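Indole-3-acetic acid-amido synthetase GH3.15 (Arabidopsis thaliana, PDB 6E1Q) links glutamine, and possibly cysteine, to the auxin precursor indole-3-butyric acid, and glutamine to the herbicide 2,4-DB, using ATP to activate the acid. Local coordinates at residues L36-Q41 with I86-I91; I108-E113 with T397-Y402; E529-K534 with I569-V574. One frame throughout, in Å; residues are numbered along the deposited sequence. Where two conformers were deposited one is given.

Interaction 1: L36-Q41 with I86-I91; sequences LSRNAQ and ICDRPI
Asn39 and Asp88 carry this contact at the C-terminal end of helix 24-38, in the N-terminal part of a GH3 adenylating enzyme of the ANL clan. Asn39 is the first residue to leave the helical backbone angles. Its CG lies anti to the carbonyl carbon (chi1 -66°), which lets the amide reach the loop that precedes strand 91-97.

One hydrogen bond joins the two segments. Asp88 N donates to Asn39 OD1 at 2.8 Å, with an N-H...O angle of 153° and the donor almost straight ahead of the carbonyl. The other end of the amide turns back to the helix just before it, where ND2 bonds to Ile35 O. With both ends held, the rotation of the amide is fixed. Its plane stands 79° from that of the Asp88 carboxylate.

The remaining contacts between them are not hydrogen bonds. Asp88 CB lies 3.1 Å from Arg38 O. Asp88 OD2 is 3.5 Å from Arg38 CB, but the Arg38 guanidinium leads away, with NE 5.9 Å from that oxygen.

The charge of Asp88 is met from its own loop, by Arg89. The far end of this arginine is taken up by Phe398 O, which bonds to NH2. Arg89 NE forms a salt bridge with Asp88 OD1 at 2.9 Å, on the syn side of the carboxylate, and the oxygen is tilted from the guanidinium plane.

Interaction 2: I108-E113 with T397-Y402; sequences IPLTTE and TFSGLY
Ser399 OG is gripped by three groups. Thr111 N donates to it at 2.9 Å, with an N-H...O angle of 166°. Thr111 OG1 donates to it at 3.1 Å. Asp114 OD2, in the helix that follows, is the third partner. Ser399 chi1 is -73°, which sets OG beside its own backbone N and directs it at Thr111. Thr111 OG1 also accepts from Asp114 N, so Thr111 is the N-cap of helix 112-132.

A bound water makes a second link. It donates to Pro109 O at 2.7 Å and to Ser399 O at 2.8 Å. Ser399 CB lies 3.5 Å from the same Pro109 O.

The contact joins strand 105-111 of the N-terminal domain to the loop between strands 390-396 and 404-416 of the central domain. An ST turn shapes this loop: Thr397 OG1 accepts from Ser399 N at 3.1 Å, and weakly from Leu401 N. Gly400 has a positive phi of 87°, where a CB would jam against the carbonyl O of Ser399. Past it, Leu401 CD1 lies 4.4 Å from Ile108 CG2, a loose apolar contact. Leu401 also touches Glu330 of the ATP site.

Interaction 3: E529-K534 with I569-V574; sequences EIKVVK and ILEANV
Asn573 lays its CB 4.0 Å from Val533 CB, and its flat amide turns back toward the helix it follows. ND2 donates to Ile569 O at 2.6 Å, and that oxygen lies in the amide plane. Glu540 OE1 is a second acceptor for ND2.

The other flat group is the Glu571 carboxylate. Its OE2 faces Lys531 NZ at 3.0 Å in a salt bridge that is also a hydrogen bond. The position of OE2 is less certain than most, as it sits too close to another atom of the model. Arg468 NH1 is its stronger partner. Lys531 NZ also has a long ion pair with Glu529 OE2, so Glu529, Lys531 and Glu571 form a network of charges.

Lys531 bends at chi3 and chi4 on its way to the carboxylate, and its stem covers Val574. CB is 3.8 Å from Val574 CG2, and CD adds a contact to the same methyl. An alanine here would probably leave Glu571 with Arg468 but no lysine, take a distant positive charge from Glu529, and uncover part of Val574 CG2, which would keep its contact with CB.

The backbones pair as antiparallel strands. Val533 and Val574 form a non-hydrogen-bonded pair, with CG1 of Val533 4.0 Å from CG2 of Val574. Beside it Lys534 N donates to Asn573 O at 3.0 Å, with an N-H...O angle of 163°. A type I turn from Glu571 to Val574 takes the chain from helix 564-571 into strand 574-579.

That strand is at one end of a four-stranded sheet in the C-terminal domain, next to 529-533, which in turn lies parallel to 477-485. Helix 497-510 packs on Ile530 and Val532, while helix 537-547 touches Val533, Ile569 and Asn573.

Overall arrangement
Interactions 1 and 2 are neighbours, with centres 9 Å apart. Two bonds join their loops: Arg89 NH2 to Phe398 O at 2.6 Å and Tyr402 OH to Ile86 O at 2.7 Å. Both join 86-91 to the central-domain loop 397-402; Asn39 CB also packs on Tyr402 OH. Interaction 2 is nearer the active site. The Leu401 side chain is about 4 Å from that of Glu330 and the Ile108 side chain about 5 Å from that of Ser97, both ATP-binding residues. The Leu110 side chain is about 10 Å from a bound (2,4-dichlorophenoxy)acetic acid. Interaction 3 belongs to the C-terminal domain, across the chain's centre. Its nearest atoms are about 28 Å from interaction 2 and about 36 Å from interaction 1.

Interaction 1: L36-Q41 with I86-I91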
loop_
_atom_site.group_PDB
_atom_site.type_symbol
_atom_site.label_atom_id
_atom_site.label_comp_id
_atom_site.label_asym_id
_atom_site.label_seq_id
_atom_site.Cartn_x
_atom_site.Cartn_y
_atom_site.Cartn_z
ATOM N N LEU A 36 -28.713 6.228 5.653
ATOM C CA LEU A 36 -29.939 5.441 5.622
ATOM C C LEU A 36 -31.115 6.246 5.087
ATOM O O LEU A 36 -31.999 5.685 4.426
ATOM C CB LEU A 36 -30.264 4.906 7.018
ATOM C CG LEU A 36 -29.202 3.982 7.626
ATOM C CD1 LEU A 36 -29.725 3.333 8.890
ATOM C CD2 LEU A 36 -28.710 2.933 6.624
ATOM N N SER A 37 -31.157 7.552 5.369
ATOM C CA SER A 37 -32.255 8.371 4.857
ATOM C C SER A 37 -32.121 8.590 3.354
ATOM O O SER A 37 -33.080 8.400 2.603
ATOM C CB SER A 37 -32.317 9.710 5.595
ATOM O OG SER A 37 -32.302 9.532 6.999
ATOM N N ARG A 38 -30.929 8.975 2.895
ATOM C CA ARG A 38 -30.756 9.292 1.482
ATOM C C ARG A 38 -30.867 8.054 0.600
ATOM O O ARG A 38 -31.292 8.164 -0.557
ATOM C CB ARG A 38 -29.414 10.002 1.259
ATOM C CG ARG A 38 -29.491 11.511 1.539
ATOM C CD ARG A 38 -28.136 12.183 1.789
ATOM N NE ARG A 38 -28.274 13.363 2.654
ATOM C CZ ARG A 38 -27.261 14.096 3.122
ATOM N NH1 ARG A 38 -26.003 13.792 2.819
ATOM N NH2 ARG A 38 -27.507 15.138 3.906
ATOM N N ASN A 39 -30.521 6.872 1.123
ATOM C CA ASN A 39 -30.485 5.651 0.322
ATOM C C ASN A 39 -31.640 4.707 0.631
ATOM O O ASN A 39 -31.580 3.524 0.277
ATOM C CB ASN A 39 -29.149 4.933 0.518
ATOM C CG ASN A 39 -27.987 5.733 -0.021
ATOM O OD1 ASN A 39 -27.837 5.893 -1.234
ATOM N ND2 ASN A 39 -27.161 6.254 0.878
ATOM N N ALA A 40 -32.706 5.226 1.245
ATOM C CA ALA A 40 -33.794 4.390 1.741
ATOM C C ALA A 40 -34.560 3.697 0.621
ATOM O O ALA A 40 -35.193 2.662 0.856
ATOM C CB ALA A 40 -34.757 5.238 2.578
ATOM N N GLN A 41 -34.557 4.252 -0.588
ATOM C CA GLN A 41 -35.293 3.630 -1.677
ATOM C C GLN A 41 -34.384 2.915 -2.671
ATOM O O GLN A 41 -34.866 2.484 -3.723
ATOM C CB GLN A 41 -36.175 4.659 -2.388
ATOM C CG GLN A 41 -37.329 5.182 -1.517
ATOM C CD GLN A 41 -38.317 4.083 -1.109
ATOM O OE1 GLN A 41 -38.376 3.684 0.059
ATOM N NE2 GLN A 41 -39.097 3.594 -2.072
ATOM N N ILE A 86 -27.902 0.398 -5.409
ATOM C CA ILE A 86 -27.152 0.515 -4.161
ATOM C C ILE A 86 -27.001 1.949 -3.670
ATOM O O ILE A 86 -26.758 2.162 -2.467
ATOM C CB ILE A 86 -25.750 -0.133 -4.299
ATOM C CG1 ILE A 86 -24.922 0.645 -5.329
ATOM C CG2 ILE A 86 -25.850 -1.599 -4.658
ATOM C CD1 ILE A 86 -23.483 0.202 -5.454
ATOM N N CYS A 87 -27.130 2.964 -4.517
ATOM C CA CYS A 87 -26.753 4.318 -4.141
ATOM C C CYS A 87 -27.729 5.316 -4.745
ATOM O O CYS A 87 -28.113 5.193 -5.912
ATOM C CB CYS A 87 -25.313 4.633 -4.602
ATOM S SG CYS A 87 -24.641 6.145 -3.895
ATOM N N ASP A 88 -28.126 6.307 -3.945
ATOM C CA ASP A 88 -29.039 7.345 -4.409
ATOM C C ASP A 88 -28.358 8.384 -5.288
ATOM O O ASP A 88 -29.040 9.261 -5.830
ATOM C CB ASP A 88 -29.705 8.050 -3.222
ATOM C CG ASP A 88 -28.821 9.133 -2.603
ATOM O OD1 ASP A 88 -27.596 8.918 -2.484
ATOM O OD2 ASP A 88 -29.349 10.210 -2.241
ATOM N N ARG A 89 -27.042 8.332 -5.422
ATOM C CA ARG A 89 -26.332 9.221 -6.321
ATOM C C ARG A 89 -25.676 8.422 -7.440
ATOM O O ARG A 89 -25.404 7.226 -7.282
ATOM C CB ARG A 89 -25.292 10.048 -5.550
ATOM C CG ARG A 89 -25.946 11.198 -4.764
ATOM C CD ARG A 89 -25.184 11.588 -3.507
ATOM N NE ARG A 89 -25.240 10.542 -2.489
ATOM C CZ ARG A 89 -24.190 9.819 -2.110
ATOM N NH1 ARG A 89 -23.003 10.047 -2.656
ATOM N NH2 ARG A 89 -24.325 8.873 -1.184
ATOM N N PRO A 90 -25.430 9.045 -8.593
ATOM C CA PRO A 90 -24.822 8.309 -9.707
ATOM C C PRO A 90 -23.433 7.793 -9.357
ATOM O O PRO A 90 -22.678 8.429 -8.620
ATOM C CB PRO A 90 -24.778 9.345 -10.845
ATOM C CG PRO A 90 -25.107 10.659 -10.220
ATOM C CD PRO A 90 -25.911 10.374 -9.002
ATOM N N ILE A 91 -23.119 6.606 -9.871
ATOM C CA ILE A 91 -21.769 6.061 -9.766
ATOM C C ILE A 91 -20.921 6.718 -10.850
ATOM O O ILE A 91 -21.232 6.612 -12.038
ATOM C CB ILE A 91 -21.774 4.531 -9.914
ATOM C CG1 ILE A 91 -22.713 3.886 -8.892
ATOM C CG2 ILE A 91 -20.349 3.957 -9.854
ATOM C CD1 ILE A 91 -22.362 4.188 -7.490
#

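Interaction 2: I108-E113 with T397-Y402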
loop_
_atom_site.group_PDB
_atom_site.type_symbol
_atom_site.label_atom_id
_atom_site.label_comp_id
_atom_site.label_asym_id
_atom_site.label_seq_id
_atom_site.Cartn_x
_atom_site.Cartn_y
_atom_site.Cartn_z
ATOM N N ILE A 108 -14.973 -1.339 -7.271
ATOM C CA ILE A 108 -15.658 -0.669 -6.175
ATOM C C ILE A 108 -16.313 0.615 -6.687
ATOM O O ILE A 108 -15.625 1.496 -7.216
ATOM C CB ILE A 108 -14.694 -0.368 -5.017
ATOM C CG1 ILE A 108 -14.137 -1.677 -4.427
ATOM C CG2 ILE A 108 -15.399 0.435 -3.936
ATOM C CD1 ILE A 108 -15.199 -2.574 -3.819
ATOM N N PRO A 109 -17.626 0.775 -6.538
ATOM C CA PRO A 109 -18.277 2.026 -6.959
ATOM C C PRO A 109 -17.756 3.225 -6.184
ATOM O O PRO A 109 -17.440 3.125 -4.997
ATOM C CB PRO A 109 -19.760 1.779 -6.656
ATOM C CG PRO A 109 -19.896 0.281 -6.601
ATOM C CD PRO A 109 -18.589 -0.228 -6.055
ATOM N N LEU A 110 -17.672 4.369 -6.880
ATOM C CA LEU A 110 -17.337 5.655 -6.279
ATOM C C LEU A 110 -18.277 6.713 -6.839
ATOM O O LEU A 110 -18.402 6.851 -8.059
ATOM C CB LEU A 110 -15.879 6.037 -6.561
ATOM C CG LEU A 110 -15.380 7.361 -5.974
ATOM C CD1 LEU A 110 -15.392 7.315 -4.453
ATOM C CD2 LEU A 110 -13.980 7.714 -6.491
ATOM N N THR A 111 -18.953 7.443 -5.957
ATOM C CA THR A 111 -19.723 8.608 -6.373
ATOM C C THR A 111 -18.843 9.866 -6.363
ATOM O O THR A 111 -17.804 9.935 -5.691
ATOM C CB THR A 111 -20.943 8.817 -5.471
ATOM O OG1 THR A 111 -20.511 9.107 -4.137
ATOM C CG2 THR A 111 -21.806 7.569 -5.436
ATOM N N THR A 112 -19.279 10.865 -7.134
ATOM C CA THR A 112 -18.541 12.123 -7.251
ATOM C C THR A 112 -18.455 12.845 -5.906
ATOM O O THR A 112 -17.404 13.397 -5.549
ATOM C CB THR A 112 -19.207 13.008 -8.313
ATOM O OG1 THR A 112 -18.905 12.500 -9.619
ATOM C CG2 THR A 112 -18.721 14.454 -8.219
ATOM N N GLU A 113 -19.545 12.825 -5.141
ATOM C CA GLU A 113 -19.560 13.443 -3.821
ATOM C C GLU A 113 -18.573 12.753 -2.887
ATOM O O GLU A 113 -17.800 13.416 -2.180
ATOM C CB GLU A 113 -20.976 13.391 -3.240
ATOM C CG GLU A 113 -22.017 14.250 -3.981
ATOM C CD GLU A 113 -22.584 13.604 -5.260
ATOM O OE1 GLU A 113 -22.075 12.548 -5.709
ATOM O OE2 GLU A 113 -23.552 14.171 -5.818
ATOM N N THR A 397 -20.913 3.200 3.766
ATOM C CA THR A 397 -20.506 4.360 3.017
ATOM C C THR A 397 -21.517 5.107 2.209
ATOM O O THR A 397 -22.626 4.760 2.150
ATOM C CB THR A 397 -19.381 3.979 2.029
ATOM O OG1 THR A 397 -19.932 3.361 0.897
ATOM C CG2 THR A 397 -18.462 3.011 2.608
ATOM N N PHE A 398 -21.034 6.160 1.601
ATOM C CA PHE A 398 -21.789 7.017 0.744
ATOM C C PHE A 398 -21.747 6.610 -0.720
ATOM O O PHE A 398 -22.291 7.281 -1.516
ATOM C CB PHE A 398 -21.309 8.443 0.856
ATOM C CG PHE A 398 -21.660 9.127 2.142
ATOM C CD1 PHE A 398 -22.904 9.618 2.352
ATOM C CD2 PHE A 398 -20.733 9.289 3.120
ATOM C CE1 PHE A 398 -23.222 10.254 3.496
ATOM C CE2 PHE A 398 -21.059 9.918 4.291
ATOM C CZ PHE A 398 -22.305 10.391 4.476
ATOM N N SER A 399 -21.066 5.540 -1.066
ATOM C CA SER A 399 -21.017 5.010 -2.427
ATOM C C SER A 399 -21.575 3.587 -2.504
ATOM O O SER A 399 -21.061 2.757 -3.254
ATOM C CB SER A 399 -19.585 5.056 -2.967
ATOM O OG SER A 399 -19.214 6.398 -3.270
ATOM N N GLY A 400 -22.602 3.279 -1.705
ATOM C CA GLY A 400 -23.360 2.056 -1.894
ATOM C C GLY A 400 -22.844 0.808 -1.207
ATOM O O GLY A 400 -23.244 -0.293 -1.595
ATOM N N LEU A 401 -21.990 0.929 -0.193
ATOM C CA LEU A 401 -21.615 -0.210 0.644
ATOM C C LEU A 401 -22.221 -0.058 2.037
ATOM O O LEU A 401 -22.216 1.037 2.617
ATOM C CB LEU A 401 -20.097 -0.339 0.742
ATOM C CG LEU A 401 -19.411 -0.490 -0.621
ATOM C CD1 LEU A 401 -17.913 -0.545 -0.441
ATOM C CD2 LEU A 401 -19.918 -1.737 -1.344
ATOM N N TYR A 402 -22.731 -1.167 2.577
ATOM C CA TYR A 402 -23.435 -1.174 3.851
ATOM C C TYR A 402 -22.891 -2.324 4.682
ATOM O O TYR A 402 -22.984 -3.483 4.265
ATOM C CB TYR A 402 -24.943 -1.309 3.624
ATOM C CG TYR A 402 -25.461 -0.239 2.699
ATOM C CD1 TYR A 402 -25.811 1.014 3.192
ATOM C CD2 TYR A 402 -25.566 -0.465 1.328
ATOM C CE1 TYR A 402 -26.277 2.003 2.353
ATOM C CE2 TYR A 402 -26.038 0.522 0.471
ATOM C CZ TYR A 402 -26.387 1.755 0.997
ATOM O OH TYR A 402 -26.844 2.759 0.186
HETATM O O HOH W 1 -18.559 1.478 -3.219
#

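Interaction 3: E529-K534 with I569-V574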
loop_
_atom_site.group_PDB
_atom_site.type_symbol
_atom_site.label_atom_id
_atom_site.label_comp_id
_atom_site.label_asym_id
_atom_site.label_seq_id
_atom_site.Cartn_x
_atom_site.Cartn_y
_atom_site.Cartn_z
ATOM N N GLU A 529 12.732 -24.887 5.344
ATOM C CA GLU A 529 13.847 -24.715 4.430
ATOM C C GLU A 529 13.902 -23.273 3.967
ATOM O O GLU A 529 12.880 -22.708 3.571
ATOM C CB GLU A 529 13.695 -25.642 3.224
ATOM C CG GLU A 529 14.753 -25.475 2.160
ATOM C CD GLU A 529 14.687 -26.586 1.110
ATOM O OE1 GLU A 529 13.687 -27.341 1.092
ATOM O OE2 GLU A 529 15.638 -26.705 0.311
ATOM N N ILE A 530 15.091 -22.682 4.002
ATOM C CA ILE A 530 15.330 -21.378 3.407
ATOM C C ILE A 530 16.235 -21.583 2.206
ATOM O O ILE A 530 17.303 -22.206 2.320
ATOM C CB ILE A 530 15.948 -20.377 4.399
ATOM C CG1 ILE A 530 14.948 -20.032 5.504
ATOM C CG2 ILE A 530 16.402 -19.112 3.656
ATOM C CD1 ILE A 530 15.521 -19.137 6.601
ATOM N N LYS A 531 15.795 -21.080 1.053
ATOM C CA LYS A 531 16.583 -21.096 -0.170
ATOM C C LYS A 531 16.993 -19.664 -0.484
ATOM O O LYS A 531 16.141 -18.773 -0.575
ATOM C CB LYS A 531 15.801 -21.721 -1.326
ATOM C CG LYS A 531 15.396 -23.191 -1.085
ATOM C CD LYS A 531 14.374 -23.701 -2.112
ATOM C CE LYS A 531 14.765 -25.053 -2.670
ATOM N NZ LYS A 531 13.639 -26.016 -2.769
ATOM N N VAL A 532 18.295 -19.436 -0.589
ATOM C CA VAL A 532 18.807 -18.124 -0.961
ATOM C C VAL A 532 18.799 -18.006 -2.479
ATOM O O VAL A 532 19.332 -18.870 -3.183
ATOM C CB VAL A 532 20.213 -17.915 -0.385
ATOM C CG1 VAL A 532 20.806 -16.612 -0.877
ATOM C CG2 VAL A 532 20.138 -17.927 1.135
ATOM N N VAL A 533 18.180 -16.951 -2.991
ATOM C CA VAL A 533 18.087 -16.754 -4.435
ATOM C C VAL A 533 19.029 -15.636 -4.846
ATOM O O VAL A 533 19.319 -14.721 -4.069
ATOM C CB VAL A 533 16.642 -16.469 -4.885
ATOM C CG1 VAL A 533 15.804 -17.720 -4.715
ATOM C CG2 VAL A 533 16.048 -15.317 -4.066
ATOM N N LYS A 534 19.529 -15.734 -6.077
ATOM C CA LYS A 534 20.430 -14.728 -6.621
ATOM C C LYS A 534 19.766 -13.350 -6.628
ATOM O O LYS A 534 18.539 -13.240 -6.745
ATOM C CB LYS A 534 20.849 -15.116 -8.044
ATOM C CG LYS A 534 22.278 -14.727 -8.421
ATOM C CD LYS A 534 22.562 -14.867 -9.922
ATOM C CE LYS A 534 23.960 -15.460 -10.163
ATOM N NZ LYS A 534 24.311 -15.541 -11.605
ATOM N N ILE A 569 10.233 -19.988 -11.698
ATOM C CA ILE A 569 11.126 -18.835 -11.724
ATOM C C ILE A 569 11.924 -18.731 -10.424
ATOM O O ILE A 569 13.127 -18.445 -10.438
ATOM C CB ILE A 569 10.331 -17.550 -11.990
ATOM C CG1 ILE A 569 9.868 -17.504 -13.457
ATOM C CG2 ILE A 569 11.160 -16.325 -11.570
ATOM C CD1 ILE A 569 9.416 -16.134 -13.911
ATOM N N LEU A 570 11.259 -18.887 -9.281
ATOM C CA LEU A 570 11.996 -18.852 -8.021
ATOM C C LEU A 570 12.960 -20.024 -7.917
ATOM O O LEU A 570 14.096 -19.856 -7.463
ATOM C CB LEU A 570 11.039 -18.834 -6.843
ATOM C CG LEU A 570 10.169 -17.581 -6.813
ATOM C CD1 LEU A 570 8.862 -17.882 -6.135
ATOM C CD2 LEU A 570 10.938 -16.515 -6.065
ATOM N N GLU A 571 12.543 -21.206 -8.383
ATOM C CA GLU A 571 13.361 -22.394 -8.191
ATOM C C GLU A 571 14.657 -22.323 -8.991
ATOM O O GLU A 571 15.701 -22.766 -8.505
ATOM C CB GLU A 571 12.561 -23.664 -8.522
ATOM C CG GLU A 571 11.772 -24.277 -7.331
ATOM C CD GLU A 571 12.630 -24.627 -6.095
ATOM O OE1 GLU A 571 13.875 -24.535 -6.154
ATOM O OE2 GLU A 571 12.045 -24.986 -5.049
ATOM N N ALA A 572 14.650 -21.732 -10.185
ATOM C CA ALA A 572 15.939 -21.718 -10.867
ATOM C C ALA A 572 16.786 -20.497 -10.516
ATOM O O ALA A 572 17.897 -20.364 -11.035
ATOM C CB ALA A 572 15.761 -21.847 -12.388
ATOM N N ASN A 573 16.323 -19.620 -9.636
ATOM C CA ASN A 573 17.220 -18.621 -9.062
ATOM C C ASN A 573 17.915 -19.099 -7.786
ATOM O O ASN A 573 18.738 -18.358 -7.237
ATOM C CB ASN A 573 16.475 -17.313 -8.765
ATOM C CG ASN A 573 16.194 -16.499 -10.020
ATOM O OD1 ASN A 573 16.984 -15.613 -10.394
ATOM N ND2 ASN A 573 15.030 -16.740 -10.634
ATOM N N VAL A 574 17.603 -20.303 -7.305
ATOM C CA VAL A 574 18.102 -20.772 -6.014
ATOM C C VAL A 574 19.601 -21.038 -6.087
ATOM O O VAL A 574 20.077 -21.754 -6.976
ATOM C CB VAL A 574 17.344 -22.034 -5.575
ATOM C CG1 VAL A 574 18.084 -22.734 -4.442
ATOM C CG2 VAL A 574 15.936 -21.678 -5.140
#